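Local coordinates for protein 401aa long hypothetical glucose-1-phosphate thymidylyltransferase (Sulfolobus tokodaii, PDB 2GGO) that probably transfers nucleotidyl groups to sugar 1-phosphates and acetyl groups to amino-sugar 1-phosphates, as a bifunctional enzyme of UDP-GlcNAc and UDP-GalNAc synthesis, at residues T20-F25 / Y60-L65; S86-N90 / L163-F168; I215-K220 / E297-M301. All blocks are in the same frame, centred on the assembly; numbering follows the deposited sequence.

Interaction 1 of 3, residues T20-F25 / Y60-L65; sequences TRPKAF and YFEKKL
In the nucleotidyltransferase domain, of the GT-A type, the loop after strand 2-6 packs on helix 58-64 through an aromatic cluster of Phe25, Tyr60 and Phe61. Segment 20-25 is extended at Arg21 and Pro22, then makes a short 3-10 turn at 23-25. Residues 60-64 are the end of the helix; Leu65 is the first residue to leave helical angles. The nearest CA atoms, of Arg21 and Tyr60, are 8.1 Å apart. At Thr20 the carbonyl O lies 4.0 Å from Tyr60 CE1, while its hydroxyl bonds to Glu319. The Arg21 guanidinium turns away from the helix, to salt bridges with Glu302 and Glu319 in the C-terminal domain. Arg21 NH1 donates to Phe25 O at 3.1 Å. Pro22 CD sits over the Tyr60 ring as a CH-pi contact, 3.7 Å from the centroid. Pro22 CG lies 3.5 Å from Phe61 CE2. The same loop holds Ala8 to Arg13, consistent with a nucleotide-binding site; the Pro22 side chain is about 7 Å from Gly11. The 3-10 turn is closed by Phe25 N to Pro22 O at 2.9 Å. Ala24 CB reaches Phe61 CE1 at 3.8 Å. Phe25 (chi1 m) makes T-shaped pairs with both rings, Tyr60 (t) over its face and Phe61 (m) at about a right angle to that direction. The edge of Tyr60 meets the face of Phe25, centroids 5.1 Å apart and planes at 60°. The edge of Phe25 meets the face of Phe61, centroids 5.0 Å apart and planes at 61°. Phe25 CE1 lies 3.7 Å from Lys64 CB, and Phe25 CZ 4.0 Å from Leu65 CG.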
# COMPACT_ATOMS: atom_id res chain seq x y z
N THR A 20 11.80 -6.47 -0.22
CA THR A 20 12.87 -5.64 0.26
C THR A 20 12.46 -4.56 1.28
O THR A 20 13.32 -3.87 1.83
CB THR A 20 13.56 -4.94 -0.88
OG1 THR A 20 12.57 -4.15 -1.52
CG2 THR A 20 14.16 -5.98 -1.89
N ARG A 21 11.17 -4.38 1.53
CA ARG A 21 10.71 -3.34 2.48
C ARG A 21 9.42 -3.86 3.13
O ARG A 21 8.73 -4.69 2.53
CB ARG A 21 10.52 -1.99 1.77
CG ARG A 21 9.15 -1.78 1.15
CD ARG A 21 8.98 -0.34 0.67
NE ARG A 21 9.80 -0.10 -0.53
CZ ARG A 21 10.23 1.08 -0.94
NH1 ARG A 21 9.92 2.19 -0.29
NH2 ARG A 21 10.97 1.16 -2.03
N PRO A 22 9.13 -3.50 4.41
CA PRO A 22 7.86 -3.91 5.05
C PRO A 22 6.73 -3.16 4.42
O PRO A 22 6.96 -2.05 3.95
CB PRO A 22 8.02 -3.51 6.54
CG PRO A 22 9.47 -3.16 6.71
CD PRO A 22 10.01 -2.78 5.35
N LYS A 23 5.52 -3.71 4.34
CA LYS A 23 4.47 -2.92 3.65
C LYS A 23 4.23 -1.52 4.17
O LYS A 23 3.70 -0.69 3.44
CB LYS A 23 3.12 -3.62 3.60
CG LYS A 23 3.05 -4.81 4.50
CD LYS A 23 1.78 -4.75 5.36
CE LYS A 23 1.86 -5.76 6.53
NZ LYS A 23 0.52 -6.39 6.83
N ALA A 24 4.59 -1.26 5.43
CA ALA A 24 4.36 0.05 6.06
C ALA A 24 5.14 1.10 5.31
O ALA A 24 4.83 2.29 5.39
CB ALA A 24 4.82 -0.00 7.52
N PHE A 25 6.16 0.65 4.58
CA PHE A 25 7.03 1.59 3.84
C PHE A 25 6.74 1.74 2.33
O PHE A 25 7.46 2.40 1.64
CB PHE A 25 8.50 1.30 4.13
CG PHE A 25 8.88 1.62 5.53
CD1 PHE A 25 9.17 2.95 5.88
CD2 PHE A 25 8.89 0.64 6.50
CE1 PHE A 25 9.48 3.27 7.19
CE2 PHE A 25 9.18 0.95 7.81
CZ PHE A 25 9.49 2.28 8.16
N TYR A 60 14.82 -2.44 10.51
CA TYR A 60 14.37 -1.55 9.45
C TYR A 60 13.56 -0.34 9.99
O TYR A 60 13.86 0.82 9.66
CB TYR A 60 13.55 -2.36 8.43
CG TYR A 60 13.35 -1.67 7.10
CD1 TYR A 60 14.12 -1.99 5.99
CD2 TYR A 60 12.42 -0.65 6.97
CE1 TYR A 60 13.95 -1.33 4.79
CE2 TYR A 60 12.25 0.01 5.79
CZ TYR A 60 13.00 -0.34 4.70
OH TYR A 60 12.78 0.36 3.53
N PHE A 61 12.56 -0.65 10.81
CA PHE A 61 11.70 0.37 11.42
C PHE A 61 12.49 1.32 12.30
O PHE A 61 12.40 2.53 12.17
CB PHE A 61 10.56 -0.27 12.22
CG PHE A 61 9.45 -0.83 11.37
CD1 PHE A 61 8.30 -0.08 11.13
CD2 PHE A 61 9.55 -2.11 10.81
CE1 PHE A 61 7.26 -0.58 10.35
CE2 PHE A 61 8.51 -2.65 10.05
CZ PHE A 61 7.37 -1.89 9.80
N GLU A 62 13.30 0.75 13.19
CA GLU A 62 14.15 1.55 14.05
C GLU A 62 14.99 2.50 13.23
O GLU A 62 15.10 3.66 13.56
CB GLU A 62 15.01 0.67 14.96
CG GLU A 62 14.72 0.87 16.45
CD GLU A 62 14.85 -0.42 17.29
OE1 GLU A 62 15.14 -1.51 16.72
OE2 GLU A 62 14.64 -0.35 18.54
N LYS A 63 15.56 2.01 12.13
CA LYS A 63 16.46 2.83 11.32
C LYS A 63 15.76 3.99 10.63
O LYS A 63 16.34 5.07 10.53
CB LYS A 63 17.21 1.95 10.31
CG LYS A 63 18.44 1.31 10.96
CD LYS A 63 18.90 0.01 10.29
CE LYS A 63 20.34 -0.35 10.74
NZ LYS A 63 21.42 0.42 10.01
N LYS A 64 14.52 3.77 10.18
CA LYS A 64 13.74 4.75 9.41
C LYS A 64 12.87 5.72 10.24
O LYS A 64 12.72 6.88 9.87
CB LYS A 64 12.89 4.02 8.35
CG LYS A 64 13.68 3.42 7.19
CD LYS A 64 13.95 4.44 6.08
CE LYS A 64 12.93 4.33 4.94
NZ LYS A 64 12.36 5.68 4.53
N LEU A 65 12.31 5.26 11.35
CA LEU A 65 11.33 6.08 12.07
C LEU A 65 11.92 6.81 13.26
O LEU A 65 12.25 6.18 14.27
CB LEU A 65 10.16 5.20 12.53
CG LEU A 65 9.33 4.58 11.40
CD1 LEU A 65 8.30 3.67 11.96
CD2 LEU A 65 8.70 5.66 10.60

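Interaction 2 of 3, residues S86-N90 / L163-F168; sequences SAKFN and LNSDIF
Phe89 is the central residue of this contact, with Phe168 its main partner and Ser165 beside it. Segment 86-90 has no regular structure. Segment 163-168 runs from the end of strand 155-164 through a tight turn at Ser165 into helix 166-173. Ile167 N bonds to Asn164 O at 2.9 Å. The backbones converge toward Asn90 and Ser165, whose CA atoms are 5.3 Å apart; the CA atoms of Ala87 and Phe168 are 9.2 Å apart. Phe89 (chi1 p) carries its ring into the strand-to-helix turn. Its CE1 lies 3.6 Å from Leu163 O and 3.6 Å from Ser165 N, and its CZ is 4.1 Å from Ile167 CG2. Phe168 (chi1 m) closes one face of that ring. The two rings are oblique, with centroids 4.7 Å apart and planes at 48°. Ala87 CB meets the edge of the Phe168 ring, 3.9 Å from CE1. Ser165 CB packs on Asn90 CA at 4.2 Å. No hydrogen bond joins the segments; an aromatic side chain packs on the side chains and backbone of a strand-to-helix junction. This junction ends an inner strand of the mixed nucleotidyltransferase sheet. Leu163 and Ser165 make backbone hydrogen bonds to Ala93 and to Asp91, which just precedes strand 92-97, as part of that strand's antiparallel pairing with strand 155-164. Ile167 continues the packing onto helix 184-194, while Leu163 touches Asn117 on strand 117-123.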
# COMPACT_ATOMS: atom_id res chain seq x y z
N SER A 86 1.26 -8.09 22.51
CA SER A 86 2.43 -7.26 22.76
C SER A 86 2.02 -5.81 23.09
O SER A 86 2.88 -4.92 23.15
CB SER A 86 3.41 -7.30 21.57
OG SER A 86 3.58 -8.61 21.07
N ALA A 87 0.71 -5.59 23.31
CA ALA A 87 0.19 -4.28 23.76
C ALA A 87 0.52 -3.97 25.23
O ALA A 87 0.23 -4.77 26.14
CB ALA A 87 -1.30 -4.14 23.52
N LYS A 88 1.12 -2.80 25.41
CA LYS A 88 1.60 -2.26 26.69
C LYS A 88 0.76 -1.04 27.14
O LYS A 88 1.29 0.06 27.38
CB LYS A 88 3.10 -1.89 26.56
CG LYS A 88 4.09 -3.07 26.51
CD LYS A 88 5.54 -2.58 26.35
CE LYS A 88 6.56 -3.59 26.87
NZ LYS A 88 6.70 -3.57 28.36
N PHE A 89 -0.56 -1.24 27.26
CA PHE A 89 -1.45 -0.16 27.68
C PHE A 89 -2.47 -0.52 28.78
O PHE A 89 -2.96 -1.66 28.90
CB PHE A 89 -2.14 0.53 26.47
CG PHE A 89 -3.44 -0.13 26.01
CD1 PHE A 89 -4.68 0.30 26.52
CD2 PHE A 89 -3.43 -1.15 25.06
CE1 PHE A 89 -5.89 -0.30 26.10
CE2 PHE A 89 -4.64 -1.75 24.63
CZ PHE A 89 -5.87 -1.32 25.15
N ASN A 90 -2.75 0.52 29.57
CA ASN A 90 -3.90 0.60 30.47
C ASN A 90 -4.82 1.74 29.95
O ASN A 90 -4.45 2.47 29.01
CB ASN A 90 -3.43 0.85 31.92
CG ASN A 90 -2.05 0.23 32.20
OD1 ASN A 90 -1.94 -0.94 32.60
ND2 ASN A 90 -1.00 1.02 31.98
N LEU A 163 -9.95 1.39 21.90
CA LEU A 163 -10.32 0.31 22.80
C LEU A 163 -9.76 0.60 24.17
O LEU A 163 -8.65 1.14 24.32
CB LEU A 163 -9.80 -1.05 22.29
CG LEU A 163 -10.21 -1.54 20.89
CD1 LEU A 163 -9.44 -2.77 20.53
CD2 LEU A 163 -11.70 -1.79 20.75
N ASN A 164 -10.58 0.27 25.18
CA ASN A 164 -10.16 0.36 26.58
C ASN A 164 -9.58 -0.97 27.08
O ASN A 164 -9.81 -2.02 26.48
CB ASN A 164 -11.32 0.83 27.44
CG ASN A 164 -12.10 1.94 26.78
OD1 ASN A 164 -11.55 2.96 26.39
ND2 ASN A 164 -13.40 1.74 26.64
N SER A 165 -8.81 -0.92 28.17
CA SER A 165 -8.13 -2.09 28.70
C SER A 165 -9.03 -3.34 28.93
O SER A 165 -8.52 -4.44 29.16
CB SER A 165 -7.37 -1.71 29.97
OG SER A 165 -8.11 -0.76 30.74
N ASP A 166 -10.36 -3.18 28.85
CA ASP A 166 -11.30 -4.32 28.88
C ASP A 166 -11.08 -5.28 27.73
O ASP A 166 -11.58 -6.40 27.77
CB ASP A 166 -12.74 -3.86 28.76
CG ASP A 166 -13.04 -2.66 29.59
OD1 ASP A 166 -12.39 -2.52 30.65
OD2 ASP A 166 -13.91 -1.86 29.16
N ILE A 167 -10.39 -4.84 26.69
CA ILE A 167 -10.16 -5.70 25.56
C ILE A 167 -9.35 -6.95 25.95
O ILE A 167 -9.61 -8.04 25.42
CB ILE A 167 -9.52 -4.95 24.35
CG1 ILE A 167 -9.78 -5.72 23.04
CG2 ILE A 167 -8.01 -4.71 24.56
CD1 ILE A 167 -11.25 -6.13 22.82
N PHE A 168 -8.40 -6.79 26.88
CA PHE A 168 -7.50 -7.89 27.26
C PHE A 168 -8.25 -9.08 27.86
O PHE A 168 -7.93 -10.24 27.56
CB PHE A 168 -6.41 -7.39 28.22
CG PHE A 168 -5.60 -6.26 27.65
CD1 PHE A 168 -4.67 -6.49 26.64
CD2 PHE A 168 -5.76 -4.95 28.13
CE1 PHE A 168 -3.91 -5.44 26.11
CE2 PHE A 168 -5.00 -3.89 27.61
CZ PHE A 168 -4.07 -4.14 26.60

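Interaction 3 of 3, residues I215-K220 / E297-M301; sequences IIDVNK and ESVIM
Val299 lies at the apolar centre, pointing from strand 298-300 toward helix 212-225. Its CG2 is 4.0 Å from Ile215 O, 4.2 Å from Ile216 CA and 3.9 Å from Asn219 CB. Its chi1 is t. The axes of helical residues 215-220 and strand 298-300 cross at 93°, 8.4 Å apart at closest approach. The nearest CA atoms, of Ile216 and Ser298, are 6.5 Å apart. Two neighbouring isoleucines of the helix pack against the valine, both with chi1 m and chi2 t. Ile215 CG2 lies 4.4 Å from Val299 CG1 and 4.1 Å from Met301 CE, the end of an extended side chain (chi1 m, then t, t). Ile216 CG1 is 4.4 Å from Val299 CG2, and Ile216 CG2 is 3.9 Å from Glu297 CG. Ser298 and Ile300 point elsewhere, in keeping with the alternation of a strand. Asn219 turns its amide back along the helix, where ND2 donates to Ile215 O at 2.9 Å. The same amide bonds to Leu29 N and Pro27 O. At the polar edge, Glu297 has backbone angles of 40/60, in the left-handed region. Its side chain (chi1 and chi2 t) meets Lys220 (m, t, p, t). Lys220 NZ and Glu297 OE1 form a salt bridge at 3.1 Å, a weak hydrogen bond. Lys220 also makes a cation-pi contact with Tyr280. Strand 298-300 pairs in parallel with strands 281-283 and 316-317. The contact thus sets a helix of the nucleotidyltransferase region against one parallel sheet of a left-handed beta-helix, the fold built by hexapeptide repeats.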
# COMPACT_ATOMS: atom_id res chain seq x y z
N ILE A 215 -1.43 -0.46 -4.72
CA ILE A 215 -0.40 0.60 -4.74
C ILE A 215 -0.66 1.64 -5.85
O ILE A 215 -0.41 2.85 -5.67
CB ILE A 215 1.02 -0.03 -4.86
CG1 ILE A 215 1.22 -1.14 -3.83
CG2 ILE A 215 2.10 1.06 -4.81
CD1 ILE A 215 2.69 -1.63 -3.67
N ILE A 216 -1.15 1.16 -6.99
CA ILE A 216 -1.60 2.07 -8.06
C ILE A 216 -2.86 2.85 -7.60
O ILE A 216 -2.88 4.05 -7.62
CB ILE A 216 -1.82 1.38 -9.44
CG1 ILE A 216 -0.53 0.60 -9.84
CG2 ILE A 216 -1.98 2.46 -10.46
CD1 ILE A 216 -0.70 -0.55 -10.93
N ASP A 217 -3.89 2.15 -7.20
CA ASP A 217 -5.05 2.76 -6.56
C ASP A 217 -4.67 3.94 -5.64
O ASP A 217 -4.97 5.11 -5.97
CB ASP A 217 -5.81 1.67 -5.79
CG ASP A 217 -6.34 0.59 -6.69
OD1 ASP A 217 -6.32 0.81 -7.91
OD2 ASP A 217 -6.75 -0.50 -6.21
N VAL A 218 -3.98 3.70 -4.52
CA VAL A 218 -3.77 4.88 -3.60
C VAL A 218 -2.90 6.00 -4.15
O VAL A 218 -3.03 7.20 -3.80
CB VAL A 218 -3.30 4.48 -2.16
CG1 VAL A 218 -4.29 3.55 -1.55
CG2 VAL A 218 -1.98 3.76 -2.25
N ASN A 219 -1.96 5.64 -5.01
CA ASN A 219 -1.04 6.66 -5.50
C ASN A 219 -1.79 7.50 -6.48
O ASN A 219 -1.56 8.70 -6.56
CB ASN A 219 0.16 5.97 -6.19
CG ASN A 219 1.36 5.89 -5.35
OD1 ASN A 219 2.11 6.84 -5.24
ND2 ASN A 219 1.58 4.75 -4.74
N LYS A 220 -2.75 6.88 -7.19
CA LYS A 220 -3.60 7.67 -8.10
C LYS A 220 -4.46 8.62 -7.30
O LYS A 220 -4.43 9.83 -7.51
CB LYS A 220 -4.48 6.76 -8.93
CG LYS A 220 -3.78 6.11 -10.13
CD LYS A 220 -4.76 5.26 -10.84
CE LYS A 220 -5.68 6.13 -11.71
NZ LYS A 220 -6.55 5.16 -12.38
N GLU A 297 0.29 5.46 -16.04
CA GLU A 297 -0.31 4.82 -14.87
C GLU A 297 0.56 3.81 -14.17
O GLU A 297 0.19 2.64 -14.02
CB GLU A 297 -1.62 4.14 -15.23
CG GLU A 297 -2.52 4.09 -14.01
CD GLU A 297 -3.98 4.04 -14.40
OE1 GLU A 297 -4.71 3.15 -13.90
OE2 GLU A 297 -4.39 4.89 -15.22
N SER A 298 1.69 4.25 -13.69
CA SER A 298 2.57 3.34 -12.93
C SER A 298 3.28 4.08 -11.84
O SER A 298 3.44 5.28 -11.91
CB SER A 298 3.65 2.72 -13.85
OG SER A 298 3.08 2.46 -15.11
N VAL A 299 3.77 3.32 -10.89
CA VAL A 299 4.47 3.81 -9.75
C VAL A 299 5.84 3.21 -9.90
O VAL A 299 6.01 1.98 -9.98
CB VAL A 299 3.81 3.30 -8.45
CG1 VAL A 299 4.48 3.92 -7.24
CG2 VAL A 299 2.28 3.67 -8.49
N ILE A 300 6.82 4.08 -9.97
CA ILE A 300 8.21 3.63 -10.15
C ILE A 300 8.96 4.24 -8.96
O ILE A 300 9.04 5.44 -8.81
CB ILE A 300 8.76 4.11 -11.53
CG1 ILE A 300 7.95 3.49 -12.71
CG2 ILE A 300 10.19 3.73 -11.73
CD1 ILE A 300 8.26 4.17 -14.10
N MET A 301 9.45 3.36 -8.09
CA MET A 301 10.04 3.74 -6.83
C MET A 301 11.47 4.23 -6.93
O MET A 301 12.05 4.39 -8.03
CB MET A 301 9.85 2.60 -5.82
CG MET A 301 8.36 2.25 -5.55
SD MET A 301 8.01 0.82 -4.53
CE MET A 301 6.23 0.79 -4.72

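Interactions 1 and 2 both lie within the nucleotidyltransferase region, about 25 Å apart between centres. Interaction 3 joins that region to the beta-helix. Interactions 1 and 3 are buried, and interaction 2 is only partly so and lies farthest from the centre of the chain. Aromatic rings dominate interactions 1 and 2, as T-shaped pairs in the first and an oblique pair in the second. Interaction 3 instead combines aliphatic packing with an ion pair at its edge. Interactions 1 and 3 touch where Arg21 NH2 lies 3.9 Å from Met301 SD, so interaction 1 abuts the interface that interaction 3 forms. Interaction 2 touches neither.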